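Local coordinates for FHA domain-containing protein DDL (Arabidopsis thaliana, PDB 3VPY) that probably binds Dicer-like1 through a forkhead-associated (FHA) domain whose conserved cleft recognises phosphothreonine, at residues E69-K72 and M78-K81; L32-Q37 and A63-R68; T96-S101 and Y109-K114. All coordinates share one frame; numbering follows the deposited sequence.

How the contacts relate
The three contacts follow one another along the chain in the order 2, 1, 3. Contacts 1 and 2 share strand 63-73: contact 2 uses its inner half, near the centre of the chain, and contact 1 the far end, with about 20 Å between the contact centres. Contact 3 lies about 14 Å from contact 2 and about 22 Å from contact 1, centre to centre. It touches contact 2 directly, where Ile-65 packs on Leu-111 and Ala-63 on Thr-96. Contacts 2 and 3 therefore build one continuous interior between the two sheets of the FHA beta sandwich, whereas contact 1 is the outlying end of a hairpin that projects from it, held largely by backbone pairing and surface charge.

Contact 1: E69-K72 and M78-K81; sequences EMEK and MMGK
Glu-69 and Lys-81 join their charged ends across the outer part of the beta hairpin made by strands 63-73 and 79-89, an antiparallel pair that extends from one sheet of the FHA sandwich. With CG of Glu-69 anti to the backbone N (chi1 -167°) and the chain extended beyond it, the carboxylate reaches out to the amine: OE2 and Lys-81 NZ form a salt bridge of 2.7 Å. The amine stands above the carboxylate plane, and the methylenes of the lysine pass close by, Lys-81 CE lying 3.3 Å from Glu-69 OE2. OE1 accepts a bond from a water, which has a weak link to Lys-81 NZ, and Arg-11 adds a weak, long ion pair to the same oxygen. Opposite charges on long, flexible chains suit this solvent-facing position.

At Met-70, a selenomethionine, the backbone makes the contact: its O receives a CA-H...O approach from Lys-81 CA at 3.2 Å. Its CB is directed away from strand 79-81, and the apolar chain lies against Tyr-86. Glu-71 then faces Lys-81 as a non-hydrogen-bonded pair, their CA atoms 4.3 Å apart and their side chains diverging, and the acidic group is exposed. The O of Glu-71 turns to Gln-82 NE2.

Lys-72 and Gly-80 form the hydrogen-bonded pair. Lys-72 CB rests 3.7 Å from the carbonyl C of Lys-81, while its bent chain carries the amine away; glycine opposite adds no side-chain bulk on that face. The two bonds of the pair differ. Lys-72 N reaches Gly-80 O at 3.0 Å from well above the carbonyl plane, whereas Gly-80 N meets Lys-72 O at 2.7 Å almost head-on, with a C=O...N angle of 163°.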
ATOM      1  N   GLU A  69       7.000   7.026   8.454  1.00 15.83           N
ATOM      2  CA  GLU A  69       7.869   8.179   8.248  1.00 18.08           C
ATOM      3  C   GLU A  69       9.316   7.723   8.321  1.00 18.94           C
ATOM      4  O   GLU A  69       9.762   7.184   9.357  1.00 20.17           O
ATOM      5  CB  GLU A  69       7.578   9.256   9.301  1.00 19.17           C
ATOM      6  CG  GLU A  69       8.201  10.606   9.010  1.00 20.38           C
ATOM      7  CD  GLU A  69       7.852  11.630  10.087  1.00 22.95           C
ATOM      8  OE1 GLU A  69       8.319  11.482  11.235  1.00 27.22           O
ATOM      9  OE2 GLU A  69       7.104  12.576   9.778  1.00 28.77           O
HETATM   10  N   MSE A  70      10.049   7.939   7.227  1.00 18.87           N
HETATM   11  CA  MSE A  70      11.465   7.528   7.130  1.00 19.48           C
HETATM   12  C   MSE A  70      12.315   8.701   6.680  1.00 20.44           C
HETATM   13  O   MSE A  70      11.791   9.713   6.238  1.00 20.09           O
HETATM   14  CB  MSE A  70      11.607   6.428   6.077  1.00 19.06           C
HETATM   15  CG  MSE A  70      10.595   5.308   6.185  1.00 18.72           C
HETATM   16 SE   MSE A  70      10.878   4.251   7.801  1.00 27.47          SE
HETATM   17  CE  MSE A  70      12.492   3.294   7.252  1.00 21.72           C
ATOM     18  N   GLU A  71      13.632   8.538   6.720  1.00 21.92           N
ATOM     19  CA  GLU A  71      14.548   9.556   6.179  1.00 23.84           C
ATOM     20  C   GLU A  71      14.410   9.751   4.673  1.00 24.02           C
ATOM     21  O   GLU A  71      13.999   8.844   3.940  1.00 22.95           O
ATOM     22  CB  GLU A  71      15.983   9.218   6.525  1.00 24.94           C
ATOM     23  CG  GLU A  71      16.266   9.423   7.992  1.00 27.08           C
ATOM     24  CD  GLU A  71      17.727   9.250   8.367  1.00 31.13           C
ATOM     25  OE1 GLU A  71      18.561   8.886   7.506  1.00 31.54           O
ATOM     26  OE2 GLU A  71      18.036   9.486   9.548  1.00 33.29           O
ATOM     27  N   LYS A  72      14.738  10.949   4.220  1.00 25.48           N
ATOM     28  CA  LYS A  72      14.741  11.243   2.792  1.00 26.83           C
ATOM     29  C   LYS A  72      15.926  12.126   2.511  1.00 28.51           C
ATOM     30  O   LYS A  72      16.043  13.203   3.088  1.00 28.01           O
ATOM     31  CB  LYS A  72      13.466  11.969   2.372  1.00 27.17           C
ATOM     32  CG  LYS A  72      13.568  12.655   0.990  1.00 29.59           C
ATOM     33  CD  LYS A  72      12.792  13.956   0.966  1.00 34.29           C
ATOM     34  CE  LYS A  72      12.028  14.112  -0.338  1.00 36.61           C
ATOM     35  NZ  LYS A  72      11.076  15.258  -0.270  1.00 37.72           N
HETATM   36  N   MSE A  78      21.300  17.187   1.862  1.00 47.31           N
HETATM   37  CA  MSE A  78      20.746  17.541   3.168  1.00 47.55           C
HETATM   38  C   MSE A  78      19.601  16.589   3.496  1.00 45.03           C
HETATM   39  O   MSE A  78      19.000  16.008   2.591  1.00 43.39           O
HETATM   40  CB  MSE A  78      20.263  18.995   3.176  1.00 48.65           C
HETATM   41  CG  MSE A  78      21.354  20.034   2.883  1.00 54.29           C
HETATM   42 SE   MSE A  78      22.467  20.523   4.425  1.00 66.32          SE
HETATM   43  CE  MSE A  78      23.617  18.943   4.568  1.00 63.80           C
HETATM   44  N   MSE A  79      19.304  16.434   4.785  1.00 44.24           N
HETATM   45  CA  MSE A  79      18.329  15.430   5.226  1.00 42.45           C
HETATM   46  C   MSE A  79      16.926  15.984   5.394  1.00 39.51           C
HETATM   47  O   MSE A  79      16.725  17.113   5.856  1.00 39.92           O
HETATM   48  CB  MSE A  79      18.773  14.742   6.521  1.00 44.39           C
HETATM   49  CG  MSE A  79      18.559  13.225   6.518  1.00 50.26           C
HETATM   50 SE   MSE A  79      19.569  12.349   5.072  1.00 67.44          SE
HETATM   51  CE  MSE A  79      21.360  13.023   5.450  1.00 64.24           C
ATOM     52  N   GLY A  80      15.959  15.174   4.984  1.00 35.26           N
ATOM     53  CA  GLY A  80      14.558  15.439   5.232  1.00 31.60           C
ATOM     54  C   GLY A  80      13.888  14.148   5.654  1.00 29.14           C
ATOM     55  O   GLY A  80      14.532  13.242   6.186  1.00 27.85           O
ATOM     56  N   LYS A  81      12.586  14.068   5.414  1.00 27.08           N
ATOM     57  CA  LYS A  81      11.821  12.870   5.738  1.00 25.80           C
ATOM     58  C   LYS A  81      10.727  12.716   4.723  1.00 24.12           C
ATOM     59  O   LYS A  81      10.391  13.655   4.012  1.00 24.27           O
ATOM     60  CB  LYS A  81      11.205  12.972   7.135  1.00 26.60           C
ATOM     61  CG  LYS A  81      10.169  14.081   7.275  1.00 28.46           C
ATOM     62  CD  LYS A  81       9.820  14.316   8.734  1.00 31.70           C
ATOM     63  CE  LYS A  81       8.698  15.328   8.857  1.00 31.95           C
ATOM     64  NZ  LYS A  81       7.938  15.164  10.119  1.00 30.86           N
TER
HETATM   65  O   HOH W   1       8.085  13.436  13.076  1.00 43.12           O

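Contact 2: L32-Q37 and A63-R68; sequences LCLHRQ and AVIQYR
Tyr-67 sends its hydroxyl across the sandwich interior to the backbone of Leu-34, giving a weak hydrogen bond from OH to Leu-34 O of 2.6 Å. With CG beside its backbone N (chi1 -71°), the ring leans towards the 32-37 segment and meets two of its carbonyls obliquely: Leu-34 O is 3.1 Å from Tyr-67 CE2, and Gln-37 O is 3.7 Å from Tyr-67 CD2. A tyrosine suits this place because its ring takes part in the buried interior while its single polar atom meets a backbone oxygen.

The apolar contact is between Leu-34 CD2 and Ile-65 CD1, 3.9 Å apart. The leucine and isoleucine chains cross at about a right angle and meet through one methyl each. Such branched chains fit a buried spot between sheets. Leu-34 CD2 also lies 3.6 Å from Tyr-67 OH.

Within the 32-37 segment, Arg-36 NH1 bonds to Cys-33 SG in the guanidinium plane. Beyond it, Gln-37 NE2 bonds to Cys-39 O and Asp-50 OD1.

The contact joins the chain leaving strand 26-33, in one sheet, to strand 63-73 in the other: Trp-17 meets the Tyr-67 ring, Ile-51 and Tyr-40 pack on Leu-34, and Val-83 and Pro-85 of strand 79-89 touch Tyr-67.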
ATOM      1  N   LEU A  32      -9.611   3.068  -4.775  1.00 15.31           N
ATOM      2  CA  LEU A  32      -9.837   3.252  -3.367  1.00 15.31           C
ATOM      3  C   LEU A  32      -8.847   4.289  -2.873  1.00 14.76           C
ATOM      4  O   LEU A  32      -7.662   4.278  -3.231  1.00 14.44           O
ATOM      5  CB  LEU A  32      -9.658   1.924  -2.630  1.00 15.22           C
ATOM      6  CG  LEU A  32     -10.440   0.708  -3.136  1.00 16.44           C
ATOM      7  CD1 LEU A  32      -9.986  -0.538  -2.380  1.00 16.74           C
ATOM      8  CD2 LEU A  32     -11.928   0.955  -2.966  1.00 20.22           C
ATOM      9  N   CYS A  33      -9.334   5.189  -2.033  1.00 15.43           N
ATOM     10  CA  CYS A  33      -8.462   6.133  -1.373  1.00 14.79           C
ATOM     11  C   CYS A  33      -7.507   5.337  -0.468  1.00 14.89           C
ATOM     12  O   CYS A  33      -7.943   4.489   0.324  1.00 15.85           O
ATOM     13  CB  CYS A  33      -9.287   7.096  -0.520  1.00 16.56           C
ATOM     14  SG  CYS A  33      -8.269   8.209   0.374  1.00 17.44           S
ATOM     15  N   LEU A  34      -6.215   5.600  -0.595  1.00 14.05           N
ATOM     16  CA  LEU A  34      -5.227   4.978   0.289  1.00 13.95           C
ATOM     17  C   LEU A  34      -4.343   6.003   0.993  1.00 14.74           C
ATOM     18  O   LEU A  34      -3.161   5.748   1.263  1.00 14.64           O
ATOM     19  CB  LEU A  34      -4.369   3.981  -0.489  1.00 13.94           C
ATOM     20  CG  LEU A  34      -3.917   2.747   0.311  1.00 12.73           C
ATOM     21  CD1 LEU A  34      -5.083   1.789   0.618  1.00 13.54           C
ATOM     22  CD2 LEU A  34      -2.798   2.059  -0.460  1.00 13.44           C
ATOM     23  N   HIS A  35      -4.907   7.164   1.308  1.00 14.67           N
ATOM     24  CA  HIS A  35      -4.082   8.233   1.868  1.00 15.62           C
ATOM     25  C   HIS A  35      -4.785   9.037   2.963  1.00 16.60           C
ATOM     26  O   HIS A  35      -4.303  10.101   3.358  1.00 18.23           O
ATOM     27  CB  HIS A  35      -3.518   9.174   0.781  1.00 16.10           C
ATOM     28  CG  HIS A  35      -4.564   9.802  -0.095  1.00 15.84           C
ATOM     29  ND1 HIS A  35      -5.182  11.001   0.204  1.00 22.39           N
ATOM     30  CD2 HIS A  35      -5.071   9.410  -1.288  1.00 14.23           C
ATOM     31  CE1 HIS A  35      -6.051  11.302  -0.749  1.00 16.62           C
ATOM     32  NE2 HIS A  35      -5.996  10.357  -1.671  1.00 20.18           N
ATOM     33  N   ARG A  36      -5.897   8.522   3.478  1.00 16.62           N
ATOM     34  CA  ARG A  36      -6.590   9.210   4.574  1.00 17.71           C
ATOM     35  C   ARG A  36      -6.422   8.568   5.964  1.00 18.50           C
ATOM     36  O   ARG A  36      -7.024   9.022   6.942  1.00 19.09           O
ATOM     37  CB  ARG A  36      -8.066   9.449   4.230  1.00 18.33           C
ATOM     38  CG  ARG A  36      -8.276  10.613   3.245  1.00 18.36           C
ATOM     39  CD  ARG A  36      -9.734  10.741   2.801  1.00 19.19           C
ATOM     40  NE  ARG A  36     -10.084  12.056   2.204  1.00 19.82           N
ATOM     41  CZ  ARG A  36      -9.941  12.370   0.908  1.00 20.77           C
ATOM     42  NH1 ARG A  36      -9.442  11.484   0.055  1.00 19.82           N
ATOM     43  NH2 ARG A  36     -10.318  13.571   0.448  1.00 18.73           N
ATOM     44  N   GLN A  37      -5.624   7.507   6.055  1.00 17.93           N
ATOM     45  CA  GLN A  37      -5.211   7.021   7.359  1.00 18.19           C
ATOM     46  C   GLN A  37      -3.820   6.424   7.264  1.00 17.01           C
ATOM     47  O   GLN A  37      -3.301   6.240   6.174  1.00 15.74           O
ATOM     48  CB  GLN A  37      -6.197   6.000   7.919  1.00 19.99           C
ATOM     49  CG  GLN A  37      -6.486   4.860   7.025  1.00 20.24           C
ATOM     50  CD  GLN A  37      -7.839   4.184   7.328  1.00 23.44           C
ATOM     51  OE1 GLN A  37      -8.909   4.784   7.197  1.00 26.78           O
ATOM     52  NE2 GLN A  37      -7.781   2.934   7.715  1.00 19.39           N
ATOM     53  N   ALA A  63      -3.421  -8.810   5.333  1.00 12.28           N
ATOM     54  CA  ALA A  63      -2.233  -7.965   5.129  1.00 12.38           C
ATOM     55  C   ALA A  63      -2.582  -6.552   5.553  1.00 11.79           C
ATOM     56  O   ALA A  63      -3.763  -6.174   5.569  1.00 11.88           O
ATOM     57  CB  ALA A  63      -1.821  -7.970   3.683  1.00 11.87           C
ATOM     58  N   VAL A  64      -1.561  -5.765   5.888  1.00 12.18           N
ATOM     59  CA  VAL A  64      -1.758  -4.333   6.107  1.00 13.42           C
ATOM     60  C   VAL A  64      -0.866  -3.524   5.144  1.00 12.73           C
ATOM     61  O   VAL A  64       0.222  -3.967   4.777  1.00 13.27           O
ATOM     62  CB  VAL A  64      -1.506  -3.944   7.605  1.00 14.87           C
ATOM     63  CG1 VAL A  64      -0.040  -4.173   8.040  1.00 15.40           C
ATOM     64  CG2 VAL A  64      -1.915  -2.523   7.873  1.00 20.49           C
ATOM     65  N   ILE A  65      -1.357  -2.382   4.696  1.00 12.46           N
ATOM     66  CA  ILE A  65      -0.464  -1.368   4.121  1.00 12.30           C
ATOM     67  C   ILE A  65      -0.295  -0.298   5.189  1.00 13.24           C
ATOM     68  O   ILE A  65      -1.280   0.321   5.630  1.00 13.12           O
ATOM     69  CB  ILE A  65      -0.977  -0.790   2.781  1.00 11.98           C
ATOM     70  CG1 ILE A  65      -0.861  -1.874   1.701  1.00 11.81           C
ATOM     71  CG2 ILE A  65      -0.149   0.455   2.387  1.00 13.37           C
ATOM     72  CD1 ILE A  65      -1.442  -1.536   0.323  1.00 12.20           C
ATOM     73  N   GLN A  66       0.959  -0.147   5.630  1.00 12.63           N
ATOM     74  CA  GLN A  66       1.319   0.699   6.747  1.00 13.91           C
ATOM     75  C   GLN A  66       2.159   1.841   6.221  1.00 13.37           C
ATOM     76  O   GLN A  66       3.184   1.586   5.572  1.00 13.20           O
ATOM     77  CB  GLN A  66       2.159  -0.104   7.746  1.00 14.06           C
ATOM     78  CG  GLN A  66       2.681   0.747   8.895  1.00 15.76           C
ATOM     79  CD  GLN A  66       1.571   1.160   9.839  1.00 17.88           C
ATOM     80  OE1 GLN A  66       0.894   0.304  10.422  1.00 18.92           O
ATOM     81  NE2 GLN A  66       1.366   2.467   9.991  1.00 17.59           N
ATOM     82  N   TYR A  67       1.712   3.074   6.455  1.00 13.28           N
ATOM     83  CA  TYR A  67       2.524   4.260   6.163  1.00 13.33           C
ATOM     84  C   TYR A  67       3.506   4.504   7.290  1.00 14.62           C
ATOM     85  O   TYR A  67       3.137   4.407   8.446  1.00 16.61           O
ATOM     86  CB  TYR A  67       1.629   5.495   5.877  1.00 14.70           C
ATOM     87  CG  TYR A  67       0.952   5.342   4.547  1.00 13.25           C
ATOM     88  CD1 TYR A  67       1.637   5.620   3.372  1.00 14.08           C
ATOM     89  CD2 TYR A  67      -0.347   4.848   4.453  1.00 14.05           C
ATOM     90  CE1 TYR A  67       1.058   5.413   2.129  1.00 14.62           C
ATOM     91  CE2 TYR A  67      -0.947   4.648   3.204  1.00 14.04           C
ATOM     92  CZ  TYR A  67      -0.239   4.946   2.053  1.00 13.53           C
ATOM     93  OH  TYR A  67      -0.820   4.727   0.819  1.00 14.75           O
ATOM     94  N   ARG A  68       4.764   4.759   6.922  1.00 13.59           N
ATOM     95  CA  ARG A  68       5.880   4.963   7.848  1.00 14.52           C
ATOM     96  C   ARG A  68       6.706   6.187   7.460  1.00 14.69           C
ATOM     97  O   ARG A  68       7.069   6.365   6.279  1.00 14.59           O
ATOM     98  CB  ARG A  68       6.787   3.717   7.854  1.00 13.92           C
ATOM     99  CG  ARG A  68       6.104   2.445   8.374  1.00 14.02           C
ATOM    100  CD  ARG A  68       6.952   1.217   8.047  1.00 14.81           C
ATOM    101  NE  ARG A  68       8.209   1.244   8.801  1.00 15.45           N
ATOM    102  CZ  ARG A  68       9.352   0.679   8.411  1.00 14.59           C
ATOM    103  NH1 ARG A  68       9.437   0.050   7.249  1.00 19.46           N
ATOM    104  NH2 ARG A  68      10.439   0.786   9.166  1.00 17.17           N
TER

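Contact 3: T96-S101 and Y109-K114; sequences TYINES and YELFEK
Asn-99 OD1 is gripped by two donors: the backbone N of Thr-116 and a bridging water 2.7 Å away. That water also donates to Lys-114 O, at 2.9 Å, and so ties the 96-101 turn to the 109-114 segment where the two backbones are not in contact. The other end of the same amide is used as well, since Asn-99 ND2 bonds to Asp-115 OD1. Bonds at both ends should fix the rotation of the group.

Asparagine suits this place twice over. Its amide can donate and accept at once, and it tolerates the left-handed backbone conformation (phi 50°) required at the second position of a type I' turn. This turn runs from Ile-98 to Ser-101 and is closed by a pair of backbone bonds, Ile-98 N to Ser-101 O at 2.9 Å and Ser-101 N to Ile-98 O at 3.1 Å.

The apolar part is carried by Ile-98. Its chain, extended at chi2 (170°), puts Ile-98 CD1 3.8 Å from CB of Tyr-109 and 3.9 Å from CD2 of Leu-111. One methyl thus fits against two neighbours, and the isoleucine chain runs obliquely to each. Tyr-109 offers its aliphatic root to the isoleucine and sends its hydroxyl to Glu-104 N, while Leu-111, fully apolar, also packs on Ile-87, Ile-117 and Leu-128.

Ile-98 belongs to a strand of one sheet and Tyr-109 to an edge strand of the other, with Leu-111 just beyond it. Two beta sheets packed face to face form the FHA sandwich, and this contact closes part of its interior at the side of strands 96-98 and 109-110.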
ATOM      1  N   THR A  96       0.687 -13.131   0.315  1.00 13.11           N
ATOM      2  CA  THR A  96       0.466 -11.853  -0.337  1.00 12.69           C
ATOM      3  C   THR A  96       1.551 -11.706  -1.383  1.00 13.21           C
ATOM      4  O   THR A  96       2.717 -11.973  -1.087  1.00 13.63           O
ATOM      5  CB  THR A  96       0.569 -10.691   0.673  1.00 12.13           C
ATOM      6  OG1 THR A  96      -0.513 -10.793   1.608  1.00 12.16           O
ATOM      7  CG2 THR A  96       0.494  -9.310  -0.026  1.00 14.06           C
ATOM      8  N   TYR A  97       1.163 -11.278  -2.586  1.00 12.98           N
ATOM      9  CA  TYR A  97       2.082 -11.179  -3.742  1.00 13.42           C
ATOM     10  C   TYR A  97       2.255  -9.736  -4.182  1.00 13.49           C
ATOM     11  O   TYR A  97       1.277  -9.006  -4.309  1.00 12.27           O
ATOM     12  CB  TYR A  97       1.526 -11.973  -4.929  1.00 14.07           C
ATOM     13  CG  TYR A  97       1.386 -13.439  -4.661  1.00 14.14           C
ATOM     14  CD1 TYR A  97       2.364 -14.335  -5.072  1.00 16.20           C
ATOM     15  CD2 TYR A  97       0.262 -13.946  -4.006  1.00 15.69           C
ATOM     16  CE1 TYR A  97       2.251 -15.690  -4.829  1.00 15.97           C
ATOM     17  CE2 TYR A  97       0.133 -15.322  -3.755  1.00 14.94           C
ATOM     18  CZ  TYR A  97       1.132 -16.188  -4.179  1.00 16.05           C
ATOM     19  OH  TYR A  97       1.010 -17.544  -3.961  1.00 18.52           O
ATOM     20  N   ILE A  98       3.509  -9.320  -4.383  1.00 13.22           N
ATOM     21  CA  ILE A  98       3.791  -8.018  -4.970  1.00 14.42           C
ATOM     22  C   ILE A  98       4.449  -8.322  -6.299  1.00 13.78           C
ATOM     23  O   ILE A  98       5.470  -9.024  -6.354  1.00 13.99           O
ATOM     24  CB  ILE A  98       4.794  -7.192  -4.137  1.00 14.99           C
ATOM     25  CG1 ILE A  98       4.339  -6.997  -2.696  1.00 17.31           C
ATOM     26  CG2 ILE A  98       5.060  -5.820  -4.783  1.00 16.58           C
ATOM     27  CD1 ILE A  98       5.496  -6.389  -1.855  1.00 17.13           C
ATOM     28  N   ASN A  99       3.869  -7.817  -7.377  1.00 14.32           N
ATOM     29  CA  ASN A  99       4.429  -8.098  -8.711  1.00 14.91           C
ATOM     30  C   ASN A  99       4.683  -9.594  -8.938  1.00 16.14           C
ATOM     31  O   ASN A  99       5.762 -10.016  -9.408  1.00 16.06           O
ATOM     32  CB  ASN A  99       5.685  -7.228  -8.937  1.00 16.16           C
ATOM     33  CG  ASN A  99       5.379  -5.739  -8.787  1.00 15.76           C
ATOM     34  OD1 ASN A  99       4.341  -5.272  -9.241  1.00 17.10           O
ATOM     35  ND2 ASN A  99       6.249  -5.015  -8.113  1.00 17.65           N
ATOM     36  N   GLU A 100       3.679 -10.394  -8.592  1.00 16.94           N
ATOM     37  CA  GLU A 100       3.668 -11.842  -8.792  1.00 18.76           C
ATOM     38  C   GLU A 100       4.587 -12.689  -7.903  1.00 18.49           C
ATOM     39  O   GLU A 100       4.609 -13.917  -8.033  1.00 19.67           O
ATOM     40  CB  GLU A 100       3.866 -12.172 -10.280  1.00 20.81           C
ATOM     41  CG  GLU A 100       2.673 -11.737 -11.134  1.00 25.54           C
ATOM     42  CD  GLU A 100       1.486 -12.692 -11.001  1.00 31.84           C
ATOM     43  OE1 GLU A 100       1.611 -13.878 -11.394  1.00 36.15           O
ATOM     44  OE2 GLU A 100       0.420 -12.259 -10.513  1.00 36.07           O
ATOM     45  N   SER A 101       5.301 -12.059  -6.978  1.00 17.40           N
ATOM     46  CA  SER A 101       6.204 -12.784  -6.088  1.00 17.25           C
ATOM     47  C   SER A 101       5.736 -12.643  -4.633  1.00 15.48           C
ATOM     48  O   SER A 101       5.460 -11.519  -4.194  1.00 13.06           O
ATOM     49  CB  SER A 101       7.632 -12.235  -6.249  1.00 18.78           C
ATOM     50  OG  SER A 101       8.517 -12.847  -5.323  1.00 24.18           O
ATOM     51  N   TYR A 109       7.559  -4.488   3.499  1.00 13.60           N
ATOM     52  CA  TYR A 109       8.108  -4.332   2.147  1.00 13.36           C
ATOM     53  C   TYR A 109       7.666  -3.005   1.552  1.00 13.16           C
ATOM     54  O   TYR A 109       6.466  -2.729   1.466  1.00 13.73           O
ATOM     55  CB  TYR A 109       7.611  -5.465   1.224  1.00 13.03           C
ATOM     56  CG  TYR A 109       8.217  -6.799   1.506  1.00 14.71           C
ATOM     57  CD1 TYR A 109       9.264  -7.280   0.734  1.00 15.07           C
ATOM     58  CD2 TYR A 109       7.740  -7.606   2.553  1.00 14.57           C
ATOM     59  CE1 TYR A 109       9.822  -8.525   0.988  1.00 16.24           C
ATOM     60  CE2 TYR A 109       8.296  -8.849   2.809  1.00 15.94           C
ATOM     61  CZ  TYR A 109       9.328  -9.305   2.026  1.00 16.43           C
ATOM     62  OH  TYR A 109       9.893 -10.546   2.265  1.00 16.96           O
ATOM     63  N   GLU A 110       8.632  -2.168   1.166  1.00 13.87           N
ATOM     64  CA  GLU A 110       8.280  -0.858   0.580  1.00 14.34           C
ATOM     65  C   GLU A 110       7.487  -1.048  -0.724  1.00 13.97           C
ATOM     66  O   GLU A 110       7.833  -1.914  -1.541  1.00 13.70           O
ATOM     67  CB  GLU A 110       9.530  -0.023   0.310  1.00 16.14           C
ATOM     68  CG  GLU A 110       9.207   1.422  -0.080  1.00 17.22           C
ATOM     69  CD  GLU A 110      10.463   2.284  -0.264  1.00 16.84           C
ATOM     70  OE1 GLU A 110      11.583   1.778  -0.050  1.00 21.89           O
ATOM     71  OE2 GLU A 110      10.326   3.458  -0.658  1.00 19.29           O
ATOM     72  N   LEU A 111       6.439  -0.248  -0.893  1.00 12.69           N
ATOM     73  CA  LEU A 111       5.629  -0.265  -2.122  1.00 13.04           C
ATOM     74  C   LEU A 111       5.912   0.949  -3.001  1.00 14.08           C
ATOM     75  O   LEU A 111       6.242   2.034  -2.501  1.00 14.52           O
ATOM     76  CB  LEU A 111       4.146  -0.309  -1.767  1.00 13.75           C
ATOM     77  CG  LEU A 111       3.596  -1.571  -1.101  1.00 13.06           C
ATOM     78  CD1 LEU A 111       2.113  -1.421  -0.806  1.00 15.99           C
ATOM     79  CD2 LEU A 111       3.848  -2.803  -1.961  1.00 16.05           C
ATOM     80  N   PHE A 112       5.790   0.755  -4.314  1.00 13.52           N
ATOM     81  CA  PHE A 112       6.082   1.802  -5.292  1.00 14.21           C
ATOM     82  C   PHE A 112       4.934   1.982  -6.273  1.00 13.97           C
ATOM     83  O   PHE A 112       4.151   1.044  -6.497  1.00 13.55           O
ATOM     84  CB  PHE A 112       7.368   1.469  -6.067  1.00 14.82           C
ATOM     85  CG  PHE A 112       8.618   1.453  -5.212  1.00 17.72           C
ATOM     86  CD1 PHE A 112       9.485   2.554  -5.198  1.00 22.60           C
ATOM     87  CD2 PHE A 112       8.933   0.350  -4.422  1.00 17.76           C
ATOM     88  CE1 PHE A 112      10.643   2.537  -4.414  1.00 23.96           C
ATOM     89  CE2 PHE A 112      10.101   0.337  -3.624  1.00 19.67           C
ATOM     90  CZ  PHE A 112      10.937   1.431  -3.626  1.00 20.03           C
ATOM     91  N   GLU A 113       4.838   3.176  -6.870  1.00 14.12           N
ATOM     92  CA  GLU A 113       3.870   3.406  -7.953  1.00 15.30           C
ATOM     93  C   GLU A 113       4.002   2.286  -8.986  1.00 15.04           C
ATOM     94  O   GLU A 113       5.126   1.903  -9.374  1.00 15.24           O
ATOM     95  CB  GLU A 113       4.170   4.710  -8.691  1.00 17.52           C
ATOM     96  CG  GLU A 113       3.985   5.977  -7.942  1.00 22.88           C
ATOM     97  CD  GLU A 113       4.300   7.157  -8.867  1.00 28.90           C
ATOM     98  OE1 GLU A 113       5.072   6.980  -9.819  1.00 35.10           O
ATOM     99  OE2 GLU A 113       3.760   8.239  -8.664  1.00 33.93           O
ATOM    100  N   LYS A 114       2.842   1.794  -9.432  1.00 14.19           N
ATOM    101  CA  LYS A 114       2.703   0.762 -10.458  1.00 14.99           C
ATOM    102  C   LYS A 114       2.847  -0.657  -9.951  1.00 14.50           C
ATOM    103  O   LYS A 114       2.652  -1.611 -10.716  1.00 14.21           O
ATOM    104  CB  LYS A 114       3.613   1.006 -11.678  1.00 16.57           C
ATOM    105  CG  LYS A 114       3.362   2.336 -12.359  1.00 19.09           C
ATOM    106  CD  LYS A 114       4.334   2.545 -13.505  1.00 24.59           C
ATOM    107  CE  LYS A 114       4.177   3.950 -14.065  1.00 30.89           C
ATOM    108  NZ  LYS A 114       4.918   4.113 -15.343  1.00 35.79           N
TER
HETATM  109  O   HOH W   2       3.245  -4.318 -11.554  1.00 35.03           O